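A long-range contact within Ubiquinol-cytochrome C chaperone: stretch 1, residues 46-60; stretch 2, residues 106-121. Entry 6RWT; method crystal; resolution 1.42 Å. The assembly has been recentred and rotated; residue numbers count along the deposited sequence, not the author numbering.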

# COMPACT_ATOMS: atom_id res chain seq x y z
N ARG A 46 0.35 -12.09 2.22
CA ARG A 46 -0.43 -11.32 1.24
C ARG A 46 -0.86 -9.94 1.80
O ARG A 46 -0.82 -8.93 1.08
N TYR A 47 -1.24 -9.91 3.08
CA TYR A 47 -1.48 -8.63 3.78
C TYR A 47 -0.23 -7.73 3.78
O TYR A 47 -0.33 -6.50 3.57
N GLU A 48 0.96 -8.31 4.01
CA GLU A 48 2.19 -7.49 4.02
C GLU A 48 2.41 -6.83 2.65
O GLU A 48 2.81 -5.67 2.58
N MET A 49 2.13 -7.55 1.56
CA MET A 49 2.27 -6.96 0.22
C MET A 49 1.18 -5.91 -0.06
O MET A 49 1.49 -4.84 -0.61
N LEU A 50 -0.07 -6.17 0.32
CA LEU A 50 -1.11 -5.15 0.10
C LEU A 50 -0.82 -3.87 0.89
O LEU A 50 -0.86 -2.77 0.34
N SER A 51 -0.52 -4.02 2.18
CA SER A 51 -0.21 -2.87 3.05
C SER A 51 1.01 -2.07 2.58
O SER A 51 1.01 -0.84 2.65
N LEU A 52 2.04 -2.76 2.08
CA LEU A 52 3.21 -2.08 1.50
C LEU A 52 2.81 -1.17 0.33
O LEU A 52 3.27 -0.02 0.26
N HIS A 53 1.98 -1.69 -0.57
CA HIS A 53 1.57 -0.94 -1.77
C HIS A 53 0.57 0.19 -1.45
O HIS A 53 0.65 1.28 -2.03
N ILE A 54 -0.33 -0.05 -0.49
CA ILE A 54 -1.20 1.00 0.02
C ILE A 54 -0.38 2.13 0.68
O ILE A 54 -0.59 3.31 0.38
N PHE A 55 0.59 1.75 1.53
CA PHE A 55 1.50 2.72 2.12
C PHE A 55 2.17 3.61 1.06
O PHE A 55 2.24 4.83 1.21
N LEU A 56 2.70 3.00 0.00
CA LEU A 56 3.37 3.77 -1.05
C LEU A 56 2.45 4.83 -1.66
O LEU A 56 2.88 5.97 -1.89
N ALA A 57 1.20 4.46 -1.90
CA ALA A 57 0.20 5.43 -2.41
C ALA A 57 -0.08 6.58 -1.43
O ALA A 57 -0.06 7.76 -1.81
N LEU A 58 -0.35 6.24 -0.17
CA LEU A 58 -0.64 7.25 0.85
C LEU A 58 0.56 8.19 1.08
O LEU A 58 0.38 9.40 1.23
N HIS A 59 1.76 7.61 1.11
CA HIS A 59 3.02 8.35 1.27
C HIS A 59 3.20 9.41 0.17
O HIS A 59 3.61 10.54 0.46
N ARG A 60 2.87 9.05 -1.07
CA ARG A 60 2.92 10.00 -2.19
C ARG A 60 1.84 11.09 -2.11
O ARG A 60 2.10 12.26 -2.43
N ARG A 106 -3.96 0.80 13.97
CA ARG A 106 -2.66 0.94 14.66
C ARG A 106 -1.61 -0.03 14.11
O ARG A 106 -0.44 0.35 13.97
N MET A 107 -2.01 -1.27 13.80
CA MET A 107 -1.09 -2.27 13.19
C MET A 107 -0.57 -1.77 11.84
O MET A 107 0.62 -1.91 11.55
N PHE A 108 -1.46 -1.17 11.04
CA PHE A 108 -1.05 -0.60 9.76
C PHE A 108 -0.13 0.61 9.94
O PHE A 108 1.05 0.56 9.55
N TYR A 109 -0.64 1.69 10.50
CA TYR A 109 0.13 2.95 10.58
C TYR A 109 1.44 2.82 11.37
O TYR A 109 2.46 3.41 10.99
N GLY A 110 1.43 2.04 12.45
CA GLY A 110 2.63 1.82 13.25
C GLY A 110 3.74 1.08 12.54
O GLY A 110 4.91 1.50 12.59
N ARG A 111 3.40 -0.01 11.85
CA ARG A 111 4.41 -0.88 11.25
C ARG A 111 4.95 -0.36 9.92
O ARG A 111 6.09 -0.67 9.57
N VAL A 112 4.15 0.41 9.17
CA VAL A 112 4.63 0.99 7.90
C VAL A 112 5.36 2.33 8.07
O VAL A 112 6.00 2.80 7.13
N GLY A 113 5.27 2.95 9.26
CA GLY A 113 6.01 4.19 9.55
C GLY A 113 7.51 4.08 9.33
O GLY A 113 8.13 5.03 8.84
N ALA A 114 8.09 2.93 9.66
CA ALA A 114 9.50 2.65 9.40
C ALA A 114 9.86 2.73 7.91
O ALA A 114 10.95 3.16 7.57
N TYR A 115 8.93 2.31 7.04
CA TYR A 115 9.13 2.44 5.59
C TYR A 115 9.23 3.91 5.16
O TYR A 115 10.09 4.29 4.36
N GLY A 116 8.33 4.73 5.70
CA GLY A 116 8.33 6.17 5.43
C GLY A 116 9.61 6.88 5.87
O GLY A 116 10.18 7.66 5.12
N ALA A 117 10.06 6.60 7.10
CA ALA A 117 11.31 7.20 7.60
C ALA A 117 12.52 6.78 6.76
O ALA A 117 13.38 7.61 6.43
N ALA A 118 12.59 5.50 6.42
CA ALA A 118 13.69 4.98 5.60
C ALA A 118 13.71 5.60 4.20
O ALA A 118 14.76 6.00 3.71
N LEU A 119 12.53 5.72 3.56
CA LEU A 119 12.42 6.34 2.24
C LEU A 119 12.78 7.83 2.26
O LEU A 119 13.53 8.29 1.41
N ASP A 120 12.26 8.56 3.25
CA ASP A 120 12.56 10.00 3.38
C ASP A 120 14.07 10.28 3.60
O ASP A 120 14.58 11.28 3.11
N ALA A 121 14.75 9.37 4.31
CA ALA A 121 16.20 9.43 4.54
C ALA A 121 17.05 8.76 3.44
O ALA A 121 18.29 8.80 3.51

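What does the beginning of stretch 1 bring to the contact? Tyr47 points its CA-to-CB bond toward the other helix with chi1 t, and its OH lies 3.6 Å from Met107 CE and 3.8 Å from Phe108 CB. Arg111 NH1 approaches the edge of the same ring. Water 1 ties this corner together: it lies 2.8 Å from Tyr47 OH, donates to Met107 O at 2.8 Å and accepts from Arg111 NH1 at 3.0 Å. Glu48 leaves its backbone sideways, but its m, m rotamer carries the carboxylate across to a salt bridge, with Arg111 NH1 2.8 Å and Arg111 NH2 3.0 Å from Glu48 OE2. Its other oxygen, Glu48 OE1, accepts a hydrogen bond from water 2 at 2.8 Å; that water also donates to Glu48 O and accepts from Tyr115 OH at 2.7 Å, bridging a gap too long for direct bonding.

Where does Phe108 fit? Its ring, set by chi1 t, is a knob in the hole formed by Tyr47, Ser51, Ile54 and Leu58. Ser51, with chi1 p, points its CA-to-CB bond toward the other helix, and Ser51 CB comes within 3.9 Å of Phe108 CD1, while Ser51 O meets the ring edge at 3.5 Å from Phe108 CE1. Leu52 starts out sideways, yet its t, p rotamer brings Leu52 CD1 to 3.8 Å from Tyr115 CE2. Ile54, m at both chi angles, offers its CG2 to Phe108 CZ at 4.0 Å, although the end of its side chain leads away.

How does the opposing helix receive Phe55? This side chain, chi1 t, is the reciprocal knob, seated among Val112, Tyr115, Gly116 and Leu119. Tyr115 CB lies over one face, 3.9 Å from the ring centroid in a CH-pi contact, and the Tyr115 ring turns its edge toward the Phe55 face. Leu119 CD1 instead meets the ring edge, 3.6 Å from Phe55 CE2. The Gly116 backbone also lines the hole, with Gly116 N 3.4 Å from Phe55 CZ. Val112 CG2 adds an apolar contact at 3.9 Å from Phe55 CD1.

What closes the far end? Leu56 reaches Leu119 more loosely, 4.2 Å from Leu56 CD2 to Leu119 CD1. Leu58, m then t, points toward the partner helix and places its CD1 3.9 Å from Phe108 CE2. His59, also pointing toward it with chi1 t, extends its ring past Gly116; its NE2 donates to Asp120 OD1 at 3.0 Å, nearly in the ring plane, so a polar link finishes the contact at this end too.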

# COMPACT_ATOMS: atom_id res chain seq x y z
CB ARG A 46 -1.63 -12.13 0.73
CG ARG A 46 -1.24 -13.38 -0.06
CD ARG A 46 -2.40 -14.09 -0.74
NE ARG A 46 -3.36 -14.70 0.19
CZ ARG A 46 -3.31 -15.94 0.67
NH1 ARG A 46 -2.33 -16.79 0.36
NH2 ARG A 46 -4.28 -16.35 1.49
CB TYR A 47 -2.03 -8.84 5.21
CG TYR A 47 -1.96 -7.56 6.03
CD1 TYR A 47 -2.99 -6.63 6.00
CD2 TYR A 47 -0.81 -7.24 6.76
CE1 TYR A 47 -2.91 -5.43 6.71
CE2 TYR A 47 -0.70 -6.04 7.46
CZ TYR A 47 -1.75 -5.14 7.44
OH TYR A 47 -1.65 -3.94 8.12
CB GLU A 48 3.44 -8.31 4.43
CG GLU A 48 3.46 -8.84 5.87
CD GLU A 48 3.35 -7.77 6.96
OE1 GLU A 48 3.67 -6.59 6.71
OE2 GLU A 48 2.95 -8.12 8.10
CB MET A 49 2.30 -8.04 -0.87
CG MET A 49 3.55 -8.93 -0.86
SD MET A 49 5.12 -8.04 -1.07
CE MET A 49 5.61 -7.83 0.62
CB LEU A 50 -2.50 -5.70 0.43
CG LEU A 50 -3.68 -4.73 0.20
CD1 LEU A 50 -3.85 -4.35 -1.27
CD2 LEU A 50 -4.97 -5.33 0.74
CB SER A 51 -0.06 -3.31 4.52
OG SER A 51 1.01 -4.22 4.71
CB LEU A 52 4.27 -3.11 1.06
CG LEU A 52 5.48 -2.60 0.28
CD1 LEU A 52 6.28 -1.60 1.10
CD2 LEU A 52 6.37 -3.77 -0.14
CB HIS A 53 1.08 -1.91 -2.88
CG HIS A 53 2.18 -2.70 -3.51
ND1 HIS A 53 2.75 -3.81 -2.92
CD2 HIS A 53 2.86 -2.50 -4.67
CE1 HIS A 53 3.72 -4.27 -3.70
NE2 HIS A 53 3.81 -3.49 -4.76
CB ILE A 54 -2.27 0.42 1.00
CG1 ILE A 54 -3.26 -0.47 0.25
CG2 ILE A 54 -2.99 1.53 1.76
CD1 ILE A 54 -4.28 0.25 -0.62
CB PHE A 55 2.60 2.04 2.97
CG PHE A 55 3.86 2.85 3.07
CD1 PHE A 55 3.96 3.88 3.98
CD2 PHE A 55 4.92 2.63 2.19
CE1 PHE A 55 5.10 4.68 4.03
CE2 PHE A 55 6.06 3.42 2.22
CZ PHE A 55 6.14 4.44 3.15
CB LEU A 56 3.94 2.85 -2.15
CG LEU A 56 5.30 2.22 -1.84
CD1 LEU A 56 5.56 0.98 -2.69
CD2 LEU A 56 6.43 3.23 -2.02
CB ALA A 57 -1.09 4.72 -2.79
CB LEU A 58 -1.05 6.60 2.18
CG LEU A 58 -2.28 5.67 2.17
CD1 LEU A 58 -2.59 5.16 3.58
CD2 LEU A 58 -3.51 6.29 1.55
CB HIS A 59 4.18 7.34 1.31
CG HIS A 59 5.54 7.94 1.42
ND1 HIS A 59 6.38 8.05 0.33
CD2 HIS A 59 6.22 8.45 2.47
CE1 HIS A 59 7.52 8.61 0.71
NE2 HIS A 59 7.45 8.86 2.01
CB ARG A 60 2.77 9.25 -3.53
CG ARG A 60 2.49 10.12 -4.76
CD ARG A 60 3.62 11.07 -5.10
NE ARG A 60 3.31 11.91 -6.26
CZ ARG A 60 2.62 13.05 -6.25
NH1 ARG A 60 2.13 13.55 -5.11
NH2 ARG A 60 2.41 13.70 -7.38
CB ARG A 106 -2.83 0.77 16.18
CG ARG A 106 -1.57 0.96 17.02
CD ARG A 106 -1.91 1.04 18.50
NE ARG A 106 -0.72 1.04 19.36
CZ ARG A 106 -0.72 1.20 20.69
NH1 ARG A 106 0.43 1.17 21.36
NH2 ARG A 106 -1.86 1.38 21.37
CB MET A 107 -1.78 -3.64 13.04
CG MET A 107 -0.90 -4.79 12.54
SD MET A 107 -1.81 -6.34 12.43
CE MET A 107 -2.66 -6.10 10.87
CB PHE A 108 -2.27 -0.23 8.88
CG PHE A 108 -1.89 0.46 7.59
CD1 PHE A 108 -1.23 -0.25 6.58
CD2 PHE A 108 -2.10 1.81 7.41
CE1 PHE A 108 -0.85 0.38 5.40
CE2 PHE A 108 -1.71 2.45 6.23
CZ PHE A 108 -1.07 1.73 5.22
CB TYR A 109 -0.73 4.10 11.11
CG TYR A 109 -1.81 4.55 10.14
CD1 TYR A 109 -1.48 5.21 8.95
CD2 TYR A 109 -3.17 4.33 10.40
CE1 TYR A 109 -2.46 5.62 8.05
CE2 TYR A 109 -4.16 4.73 9.51
CZ TYR A 109 -3.80 5.38 8.33
OH TYR A 109 -4.78 5.79 7.44
CB ARG A 111 3.87 -2.31 11.10
CG ARG A 111 3.58 -2.97 12.44
CD ARG A 111 2.88 -4.32 12.32
NE ARG A 111 3.76 -5.41 11.87
CZ ARG A 111 3.56 -6.20 10.82
NH1 ARG A 111 2.52 -6.04 9.99
NH2 ARG A 111 4.44 -7.17 10.56
CB VAL A 112 3.51 1.13 6.82
CG1 VAL A 112 2.83 -0.21 6.57
CG2 VAL A 112 2.50 2.22 7.16
CB ALA A 114 9.92 1.30 9.97
CB TYR A 115 8.00 1.76 4.78
CG TYR A 115 7.74 0.27 5.00
CD1 TYR A 115 8.75 -0.60 5.45
CD2 TYR A 115 6.49 -0.28 4.70
CE1 TYR A 115 8.50 -1.95 5.62
CE2 TYR A 115 6.24 -1.64 4.85
CZ TYR A 115 7.24 -2.47 5.32
OH TYR A 115 6.97 -3.82 5.47
CB ALA A 117 11.53 6.84 9.06
CB ALA A 118 13.64 3.46 5.52
CB LEU A 119 11.00 6.15 1.65
CG LEU A 119 10.66 4.74 1.12
CD1 LEU A 119 9.18 4.66 0.81
CD2 LEU A 119 11.49 4.38 -0.11
CB ASP A 120 11.73 10.64 4.49
CG ASP A 120 10.23 10.71 4.17
OD1 ASP A 120 9.81 10.41 3.02
OD2 ASP A 120 9.46 11.08 5.08
CB ALA A 121 16.53 8.79 5.89
O HOH W 1 0.87 -3.64 9.30
O HOH W 2 4.70 -4.93 4.65